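Local coordinates for solute binding protein MsmE (Bacillus subtilis subsp. subtilis str. 168, PDB 4R6H) that binds melibiose, raffinose and stachyose as the solute-binding component of the ABC importer MelEDC-MsmX, at residues A55-E60 with I327-R332; R149-R154 with K264-M269; Y155-P160 with R171-K176. All coordinates share one frame; numbering follows the deposited sequence.

Following the chain from its N terminus, helix 44-60, in the first lobe, is met only much later by helix 320-331, in contact 1. That contact closes a very long loop, and contacts 2 and 3 both fall within it. The chain crosses to the second lobe. There helix 149-155 opens contact 2, which closes only when strand 265-269 arrives. Contact 3 lies within the loop of contact 2, where the segment after helix 149-155 meets helix 163-177. Contacts 2 and 3 touch, for example where Ile-173 packs on Ala-266 and Phe-267. Contact 1 lies far from both: its centre is about 42 Å from that of contact 2 and about 49 Å from that of contact 3.

Contact 1 of 3, residues A55-E60 with I327-R332; sequences AAFEKE and IAFMAR
Phe-57 and Phe-329 make a T-shaped aromatic pair between two helices. Their ring centroids are 5.5 Å apart and the planes stand at 80°. Phe-57 supplies the edge, with its CD1 3.7 Å from Phe-329 CG. A CH-pi contact adds to the pair: Phe-57 CB sits over the middle of the Phe-329 ring, 4.0 Å from the centroid. With chi1 at 174°, Phe-329 sends its ring out toward helix 44-60, where CZ also meets Ala-56 CB at 3.9 Å.

The polar part is a salt bridge between two exposed residues. Arg-332 grips Glu-60 end-on. Arg-332 NH2 donates to Glu-60 OE1 at 2.7 Å and Arg-332 NH1 to Glu-60 OE2 at 2.9 Å, both nearly straight. Both oxygens use their syn lone pairs, and the two flat groups are only 7° from coplanar. Phe-329 CD2 lies against one face of the guanidinium. With an alanine at Phe-329, Phe-57 would probably lose the ring its edge rests on, and the Arg-332 guanidinium the apolar surface against one face.

Helix 320-331 thus returns late in the chain to pack on helix 44-60, as is typical of the discontinuous alpha/beta lobes of bacterial solute-binding proteins.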
loop_
_atom_site.group_PDB
_atom_site.type_symbol
_atom_site.label_atom_id
_atom_site.label_comp_id
_atom_site.label_asym_id
_atom_site.label_seq_id
_atom_site.Cartn_x
_atom_site.Cartn_y
_atom_site.Cartn_z
ATOM N N ALA A 55 8.191 -24.292 7.559
ATOM C CA ALA A 55 8.313 -25.629 8.161
ATOM C C ALA A 55 7.796 -26.755 7.236
ATOM O O ALA A 55 8.376 -27.852 7.178
ATOM C CB ALA A 55 7.627 -25.656 9.502
ATOM N N ALA A 56 6.712 -26.496 6.518
ATOM C CA ALA A 56 6.165 -27.420 5.565
ATOM C C ALA A 56 7.107 -27.617 4.397
ATOM O O ALA A 56 7.272 -28.727 3.892
ATOM C CB ALA A 56 4.788 -26.956 5.103
ATOM N N PHE A 57 7.769 -26.543 3.974
ATOM C CA PHE A 57 8.796 -26.678 2.931
ATOM C C PHE A 57 9.939 -27.592 3.386
ATOM O O PHE A 57 10.442 -28.415 2.599
ATOM C CB PHE A 57 9.331 -25.302 2.574
ATOM C CG PHE A 57 10.426 -25.297 1.550
ATOM C CD1 PHE A 57 10.144 -25.349 0.213
ATOM C CD2 PHE A 57 11.777 -25.229 1.946
ATOM C CE1 PHE A 57 11.162 -25.294 -0.737
ATOM C CE2 PHE A 57 12.788 -25.174 1.013
ATOM C CZ PHE A 57 12.487 -25.213 -0.326
ATOM N N GLU A 58 10.349 -27.413 4.640
ATOM C CA GLU A 58 11.430 -28.224 5.229
ATOM C C GLU A 58 11.056 -29.706 5.270
ATOM O O GLU A 58 11.956 -30.556 5.115
ATOM C CB GLU A 58 11.807 -27.740 6.600
ATOM C CG GLU A 58 12.505 -26.388 6.590
ATOM C CD GLU A 58 12.795 -25.854 7.966
ATOM O OE1 GLU A 58 12.344 -26.467 8.952
ATOM O OE2 GLU A 58 13.447 -24.819 8.071
ATOM N N LYS A 59 9.772 -30.044 5.422
ATOM C CA LYS A 59 9.358 -31.477 5.393
ATOM C C LYS A 59 9.638 -32.137 4.044
ATOM O O LYS A 59 10.014 -33.306 3.977
ATOM C CB LYS A 59 7.876 -31.661 5.768
ATOM C CG LYS A 59 7.608 -31.504 7.258
ATOM C CD LYS A 59 6.152 -31.146 7.518
ATOM C CE LYS A 59 5.974 -30.112 8.630
ATOM N NZ LYS A 59 4.922 -29.091 8.316
ATOM N N GLU A 60 9.499 -31.363 2.973
ATOM C CA GLU A 60 9.741 -31.782 1.611
ATOM C C GLU A 60 11.228 -31.685 1.203
ATOM O O GLU A 60 11.640 -32.217 0.178
ATOM C CB GLU A 60 8.884 -30.894 0.711
ATOM C CG GLU A 60 8.352 -31.551 -0.521
ATOM C CD GLU A 60 7.408 -30.637 -1.268
ATOM O OE1 GLU A 60 7.795 -30.229 -2.371
ATOM O OE2 GLU A 60 6.298 -30.361 -0.748
ATOM N N ILE A 327 10.094 -20.399 -3.910
ATOM C CA ILE A 327 9.083 -19.574 -4.569
ATOM C C ILE A 327 7.999 -20.487 -5.190
ATOM O O ILE A 327 6.790 -20.240 -5.036
ATOM C CB ILE A 327 9.722 -18.654 -5.619
ATOM C CG1 ILE A 327 10.540 -17.548 -4.942
ATOM C CG2 ILE A 327 8.643 -18.064 -6.509
ATOM C CD1 ILE A 327 11.361 -16.706 -5.896
ATOM N N ALA A 328 8.431 -21.524 -5.922
ATOM C CA ALA A 328 7.467 -22.440 -6.542
ATOM C C ALA A 328 6.560 -23.100 -5.509
ATOM O O ALA A 328 5.367 -23.294 -5.756
ATOM C CB ALA A 328 8.172 -23.486 -7.398
ATOM N N PHE A 329 7.125 -23.445 -4.355
ATOM C CA PHE A 329 6.379 -24.020 -3.269
ATOM C C PHE A 329 5.328 -23.004 -2.784
ATOM O O PHE A 329 4.175 -23.356 -2.563
ATOM C CB PHE A 329 7.332 -24.441 -2.136
ATOM C CG PHE A 329 6.640 -24.915 -0.908
ATOM C CD1 PHE A 329 6.310 -24.016 0.080
ATOM C CD2 PHE A 329 6.368 -26.265 -0.697
ATOM C CE1 PHE A 329 5.643 -24.419 1.234
ATOM C CE2 PHE A 329 5.728 -26.684 0.458
ATOM C CZ PHE A 329 5.384 -25.754 1.435
ATOM N N MET A 330 5.750 -21.775 -2.528
ATOM C CA MET A 330 4.828 -20.731 -2.060
ATOM C C MET A 330 3.683 -20.444 -3.052
ATOM O O MET A 330 2.563 -20.091 -2.633
ATOM C CB MET A 330 5.609 -19.448 -1.768
ATOM C CG MET A 330 6.479 -19.541 -0.527
ATOM S SD MET A 330 5.652 -19.788 1.039
ATOM C CE MET A 330 4.808 -18.215 1.259
ATOM N N ALA A 331 3.962 -20.650 -4.342
ATOM C CA ALA A 331 3.009 -20.386 -5.427
ATOM C C ALA A 331 1.986 -21.498 -5.625
ATOM O O ALA A 331 1.004 -21.302 -6.354
ATOM C CB ALA A 331 3.746 -20.136 -6.736
ATOM N N ARG A 332 2.202 -22.654 -5.032
ATOM C CA ARG A 332 1.180 -23.731 -5.101
ATOM C C ARG A 332 -0.139 -23.146 -4.544
ATOM O O ARG A 332 -0.131 -22.500 -3.504
ATOM C CB ARG A 332 1.606 -24.928 -4.278
ATOM C CG ARG A 332 2.838 -25.620 -4.808
ATOM C CD ARG A 332 3.130 -26.806 -3.903
ATOM N NE ARG A 332 4.383 -27.427 -4.289
ATOM C CZ ARG A 332 5.054 -28.304 -3.555
ATOM N NH1 ARG A 332 4.592 -28.717 -2.401
ATOM N NH2 ARG A 332 6.184 -28.829 -4.043
#

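Contact 2 of 3, residues R149-R154 with K264-M269; sequences RNILDR and KIAFTM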
loop_
_atom_site.group_PDB
_atom_site.type_symbol
_atom_site.label_atom_id
_atom_site.label_comp_id
_atom_site.label_asym_id
_atom_site.label_seq_id
_atom_site.Cartn_x
_atom_site.Cartn_y
_atom_site.Cartn_z
ATOM N N ARG A 149 -21.152 1.215 5.456
ATOM C CA ARG A 149 -22.202 1.011 4.454
ATOM C C ARG A 149 -23.570 1.502 4.937
ATOM O O ARG A 149 -24.314 2.130 4.172
ATOM C CB ARG A 149 -22.297 -0.453 4.086
ATOM C CG ARG A 149 -21.026 -1.099 3.551
ATOM C CD ARG A 149 -21.296 -2.564 3.228
ATOM N NE ARG A 149 -20.148 -3.347 2.806
ATOM C CZ ARG A 149 -19.761 -3.531 1.540
ATOM N NH1 ARG A 149 -18.724 -4.305 1.338
ATOM N NH2 ARG A 149 -20.411 -3.002 0.507
ATOM N N ASN A 150 -23.864 1.255 6.198
ATOM C CA ASN A 150 -25.167 1.594 6.750
ATOM C C ASN A 150 -25.358 3.108 6.816
ATOM O O ASN A 150 -26.462 3.591 6.550
ATOM C CB ASN A 150 -25.266 0.957 8.132
ATOM C CG ASN A 150 -24.545 -0.414 8.211
ATOM O OD1 ASN A 150 -25.158 -1.441 7.928
ATOM N ND2 ASN A 150 -23.218 -0.423 8.543
ATOM N N ILE A 151 -24.276 3.847 7.143
ATOM C CA ILE A 151 -24.384 5.295 7.218
ATOM C C ILE A 151 -24.668 5.888 5.854
ATOM O O ILE A 151 -25.513 6.781 5.701
ATOM C CB ILE A 151 -23.121 5.925 7.876
ATOM C CG1 ILE A 151 -23.075 5.610 9.360
ATOM C CG2 ILE A 151 -23.069 7.420 7.661
ATOM C CD1 ILE A 151 -21.790 6.024 10.045
ATOM N N LEU A 152 -23.967 5.409 4.827
ATOM C CA LEU A 152 -24.230 5.902 3.500
ATOM C C LEU A 152 -25.666 5.578 3.058
ATOM O O LEU A 152 -26.320 6.454 2.521
ATOM C CB LEU A 152 -23.224 5.422 2.456
ATOM C CG LEU A 152 -21.904 6.177 2.371
ATOM C CD1 LEU A 152 -21.141 6.335 3.665
ATOM C CD2 LEU A 152 -21.054 5.604 1.253
ATOM N N ASP A 153 -26.155 4.371 3.356
ATOM C CA ASP A 153 -27.554 4.048 3.042
ATOM C C ASP A 153 -28.548 4.922 3.802
ATOM O O ASP A 153 -29.534 5.380 3.222
ATOM C CB ASP A 153 -27.846 2.574 3.298
ATOM C CG ASP A 153 -27.261 1.659 2.222
ATOM O OD1 ASP A 153 -26.994 2.161 1.109
ATOM O OD2 ASP A 153 -27.103 0.470 2.515
ATOM N N ARG A 154 -28.278 5.211 5.071
ATOM C CA ARG A 154 -29.171 6.095 5.856
ATOM C C ARG A 154 -29.375 7.441 5.195
ATOM O O ARG A 154 -30.487 8.013 5.209
ATOM C CB ARG A 154 -28.586 6.287 7.244
ATOM C CG ARG A 154 -29.446 7.043 8.226
ATOM C CD ARG A 154 -28.760 7.158 9.593
ATOM N NE ARG A 154 -28.813 5.894 10.307
ATOM C CZ ARG A 154 -29.818 5.479 11.098
ATOM N NH1 ARG A 154 -30.851 6.263 11.348
ATOM N NH2 ARG A 154 -29.773 4.272 11.658
ATOM N N LYS A 264 -19.646 5.988 14.438
ATOM C CA LYS A 264 -19.204 7.355 14.618
ATOM C C LYS A 264 -18.399 7.936 13.447
ATOM O O LYS A 264 -18.070 9.144 13.456
ATOM C CB LYS A 264 -18.496 7.505 15.959
ATOM C CG LYS A 264 -19.494 7.416 17.117
ATOM C CD LYS A 264 -18.840 7.471 18.490
ATOM C CE LYS A 264 -19.880 7.339 19.603
ATOM N NZ LYS A 264 -19.283 6.741 20.833
ATOM N N ILE A 265 -18.139 7.095 12.436
ATOM C CA ILE A 265 -17.260 7.495 11.330
ATOM C C ILE A 265 -17.844 7.043 10.017
ATOM O O ILE A 265 -18.160 5.858 9.866
ATOM C CB ILE A 265 -15.850 6.866 11.481
ATOM C CG1 ILE A 265 -15.074 7.473 12.667
ATOM C CG2 ILE A 265 -15.017 7.063 10.218
ATOM C CD1 ILE A 265 -13.824 6.699 13.027
ATOM N N ALA A 266 -17.982 7.928 9.036
ATOM C CA ALA A 266 -18.468 7.508 7.711
ATOM C C ALA A 266 -17.374 6.954 6.805
ATOM O O ALA A 266 -17.501 5.849 6.300
ATOM C CB ALA A 266 -19.218 8.632 7.015
ATOM N N PHE A 267 -16.311 7.720 6.595
ATOM C CA PHE A 267 -15.183 7.339 5.734
ATOM C C PHE A 267 -13.864 7.453 6.483
ATOM O O PHE A 267 -13.683 8.304 7.350
ATOM C CB PHE A 267 -15.062 8.270 4.557
ATOM C CG PHE A 267 -16.167 8.184 3.555
ATOM C CD1 PHE A 267 -16.068 7.319 2.466
ATOM C CD2 PHE A 267 -17.265 9.053 3.621
ATOM C CE1 PHE A 267 -17.047 7.309 1.489
ATOM C CE2 PHE A 267 -18.264 9.018 2.657
ATOM C CZ PHE A 267 -18.156 8.157 1.588
ATOM N N THR A 268 -12.903 6.640 6.056
ATOM C CA THR A 268 -11.507 6.797 6.485
ATOM C C THR A 268 -10.626 6.200 5.413
ATOM O O THR A 268 -11.103 5.422 4.606
ATOM C CB THR A 268 -11.252 6.215 7.898
ATOM O OG1 THR A 268 -10.017 6.706 8.404
ATOM C CG2 THR A 268 -11.224 4.688 7.901
ATOM N N MET A 269 -9.352 6.584 5.361
ATOM C CA MET A 269 -8.443 5.970 4.399
ATOM C C MET A 269 -8.221 4.530 4.741
ATOM O O MET A 269 -8.246 4.121 5.907
ATOM C CB MET A 269 -7.097 6.683 4.383
ATOM C CG MET A 269 -7.081 8.164 4.049
ATOM S SD MET A 269 -7.532 8.766 2.431
ATOM C CE MET A 269 -6.380 7.854 1.359
#
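Ile-151 and Leu-152 of helix 149-155 pack against the backbone of Ile-265 and the side chains of Ala-266 and Phe-267. The contact is buried and apolar, and no hydrogen bond crosses it.

Ile-151 can be followed outward. Its CB points toward 264-269, and its two branches do the touching. The chi1 of -71° puts CG2 opposite the backbone N, and this methyl meets Ala-266 CB at 4.1 Å. The other branch leaves through CG1 and is extended to CD1. That tip reaches the backbone, with Ile-151 CD1 3.6 Å from the carbonyl O of Ile-265, a van der Waals touch. The side chain of Ile-265 starts out away from helix 149-155 and touches Leu-256, Leu-259 and Met-260 of helix 256-261.

Leu-152 takes the neighbouring place. It runs roughly perpendicular to the Phe-267 side chain and presents both methyls to it. Leu-152 CD2 is 3.9 Å from Phe-267 CZ, and Leu-152 CD1 is 4.1 Å from Phe-267 CE2. The approach to the ring is oblique. Leu-152 CD1 also lies 4.5 Å from Ala-266 CB, so the alanine methyl has a neighbour in each helix residue, the one in Leu-152 being loose. Phe-267 has a further aromatic partner in Phe-166, which it meets edge-to-face.

The chain turns a corner at Ala-266. Backbone hydrogen bonds tie this residue to Asn-148 and to Val-182. Asn-148 ends the strand that runs into the helix, and its OD1 accepts a bond from Ile-151 N. Helix 149-155 thus starts where strand 141-148 ends, and its side chains pack on the neighbouring strand 265-269. Strand 265-269 runs antiparallel to 141-148 and parallel to 182-185. A helix covering such a mixed sheet is characteristic of the alpha/beta lobes of the periplasmic-binding-protein fold.

Contact 3 of 3, residues Y155-P160 with R171-K176; sequences YGIAPP and RTIKEK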
loop_
_atom_site.group_PDB
_atom_site.type_symbol
_atom_site.label_atom_id
_atom_site.label_comp_id
_atom_site.label_asym_id
_atom_site.label_seq_id
_atom_site.Cartn_x
_atom_site.Cartn_y
_atom_site.Cartn_z
ATOM N N TYR A 155 -28.321 7.966 4.591
ATOM C CA TYR A 155 -28.377 9.306 4.010
ATOM C C TYR A 155 -28.505 9.369 2.505
ATOM O O TYR A 155 -28.445 10.455 1.918
ATOM C CB TYR A 155 -27.157 10.114 4.495
ATOM C CG TYR A 155 -27.080 10.265 5.972
ATOM C CD1 TYR A 155 -28.224 10.587 6.722
ATOM C CD2 TYR A 155 -25.879 10.115 6.666
ATOM C CE1 TYR A 155 -28.175 10.716 8.100
ATOM C CE2 TYR A 155 -25.826 10.252 8.043
ATOM C CZ TYR A 155 -26.973 10.551 8.754
ATOM O OH TYR A 155 -26.857 10.686 10.115
ATOM N N GLY A 156 -28.715 8.219 1.867
ATOM C CA GLY A 156 -28.995 8.146 0.452
ATOM C C GLY A 156 -27.802 8.409 -0.428
ATOM O O GLY A 156 -27.945 8.832 -1.591
ATOM N N ILE A 157 -26.612 8.097 0.094
ATOM C CA ILE A 157 -25.364 8.423 -0.593
ATOM C C ILE A 157 -24.821 7.202 -1.356
ATOM O O ILE A 157 -24.503 6.159 -0.777
ATOM C CB ILE A 157 -24.312 8.912 0.417
ATOM C CG1 ILE A 157 -24.797 10.183 1.148
ATOM C CG2 ILE A 157 -22.967 9.161 -0.281
ATOM C CD1 ILE A 157 -23.943 10.577 2.329
ATOM N N ALA A 158 -24.670 7.364 -2.661
ATOM C CA ALA A 158 -23.987 6.379 -3.482
ATOM C C ALA A 158 -22.471 6.504 -3.283
ATOM O O ALA A 158 -21.981 7.579 -2.982
ATOM C CB ALA A 158 -24.309 6.577 -4.948
ATOM N N PRO A 159 -21.726 5.413 -3.477
ATOM C CA PRO A 159 -20.275 5.531 -3.350
ATOM C C PRO A 159 -19.679 6.588 -4.283
ATOM O O PRO A 159 -19.944 6.560 -5.486
ATOM C CB PRO A 159 -19.755 4.126 -3.715
ATOM C CG PRO A 159 -20.953 3.236 -3.816
ATOM C CD PRO A 159 -22.162 4.101 -4.004
ATOM N N PRO A 160 -18.863 7.512 -3.734
ATOM C CA PRO A 160 -18.339 8.560 -4.596
ATOM C C PRO A 160 -17.189 8.106 -5.510
ATOM O O PRO A 160 -16.274 7.378 -5.050
ATOM C CB PRO A 160 -17.845 9.623 -3.594
ATOM C CG PRO A 160 -17.528 8.855 -2.367
ATOM C CD PRO A 160 -18.556 7.761 -2.309
ATOM N N ARG A 171 -20.121 16.619 3.103
ATOM C CA ARG A 171 -21.022 17.725 3.476
ATOM C C ARG A 171 -22.405 17.199 3.836
ATOM O O ARG A 171 -23.010 17.634 4.826
ATOM C CB ARG A 171 -21.105 18.750 2.340
ATOM C CG ARG A 171 -19.840 19.581 2.223
ATOM C CD ARG A 171 -20.094 20.974 1.635
ATOM N NE ARG A 171 -20.959 20.862 0.484
ATOM C CZ ARG A 171 -20.548 20.535 -0.736
ATOM N NH1 ARG A 171 -21.442 20.429 -1.695
ATOM N NH2 ARG A 171 -19.252 20.366 -1.020
ATOM N N THR A 172 -22.881 16.222 3.073
ATOM C CA THR A 172 -24.197 15.615 3.374
ATOM C C THR A 172 -24.226 14.952 4.735
ATOM O O THR A 172 -25.168 15.083 5.526
ATOM C CB THR A 172 -24.571 14.575 2.302
ATOM O OG1 THR A 172 -24.723 15.238 1.046
ATOM C CG2 THR A 172 -25.866 13.825 2.691
ATOM N N ILE A 173 -23.183 14.190 5.035
ATOM C CA ILE A 173 -23.107 13.522 6.317
ATOM C C ILE A 173 -23.081 14.533 7.464
ATOM O O ILE A 173 -23.749 14.347 8.497
ATOM C CB ILE A 173 -21.854 12.585 6.326
ATOM C CG1 ILE A 173 -22.065 11.415 5.364
ATOM C CG2 ILE A 173 -21.530 12.060 7.697
ATOM C CD1 ILE A 173 -20.777 10.858 4.765
ATOM N N LYS A 174 -22.314 15.617 7.313
ATOM C CA LYS A 174 -22.242 16.606 8.333
ATOM C C LYS A 174 -23.633 17.219 8.554
ATOM O O LYS A 174 -24.053 17.346 9.703
ATOM C CB LYS A 174 -21.192 17.679 8.011
ATOM C CG LYS A 174 -21.190 18.776 9.071
ATOM C CD LYS A 174 -20.163 19.863 8.825
ATOM C CE LYS A 174 -20.695 21.003 7.985
ATOM N NZ LYS A 174 -19.804 22.224 7.987
ATOM N N GLU A 175 -24.296 17.582 7.460
ATOM C CA GLU A 175 -25.644 18.260 7.496
ATOM C C GLU A 175 -26.667 17.315 8.159
ATOM O O GLU A 175 -27.319 17.635 9.178
ATOM C CB GLU A 175 -26.053 18.643 6.062
ATOM C CG GLU A 175 -25.424 19.941 5.539
ATOM C CD GLU A 175 -25.172 20.078 4.007
ATOM O OE1 GLU A 175 -25.676 19.302 3.144
ATOM O OE2 GLU A 175 -24.429 21.035 3.643
ATOM N N LYS A 176 -26.752 16.106 7.636
ATOM C CA LYS A 176 -27.827 15.186 8.044
ATOM C C LYS A 176 -27.575 14.546 9.406
ATOM O O LYS A 176 -28.535 14.219 10.114
ATOM C CB LYS A 176 -28.101 14.138 6.956
ATOM C CG LYS A 176 -28.488 14.695 5.594
ATOM C CD LYS A 176 -29.984 14.760 5.335
ATOM C CE LYS A 176 -30.270 14.862 3.840
ATOM N NZ LYS A 176 -29.725 13.702 3.068
HETATM O O HOH W 1 -29.263 11.235 11.233
#
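A Schellman motif ends helix 149-155 at Gly-156 and sets Tyr-155 and Ile-157 against helix 163-177. Gly-156 has a phi of 73°, a value that favours glycine. On one side of it, Tyr-155 lays a ring face on Lys-176. This is a CH-pi contact: Lys-176 CB is 3.9 Å from the centroid of the Tyr-155 ring. It lies off-centre, nearest CD1 and CE1, and the two side chains run in opposing senses. Tyr-155 CD2 also comes within 4.2 Å of Ile-173 CG1.

The two helices follow each other in the chain, and this loop joins them at the protein surface, in the lobe that holds strand 265-269. Ile-173 is buried and also packs on Ala-266 and Phe-267 of that strand.

Beyond the glycine, the CG1 branch of Ile-157 is extended to CD1 (chi2 169°). Ile-157 CD1 is 3.7 Å from Ile-173 CG1, one side chain lying crosswise to the other. Ile-157 CD1 also meets Thr-172 CG2 tip to tip at 3.8 Å. The hydroxyl of Thr-172 is hydrogen-bonded to Lys-168 O in its own helix. At the solvent edge, a water in the plane of the Tyr-155 ring is 2.7 Å from Tyr-155 OH and donates a 3.3 Å bond to Lys-176 O.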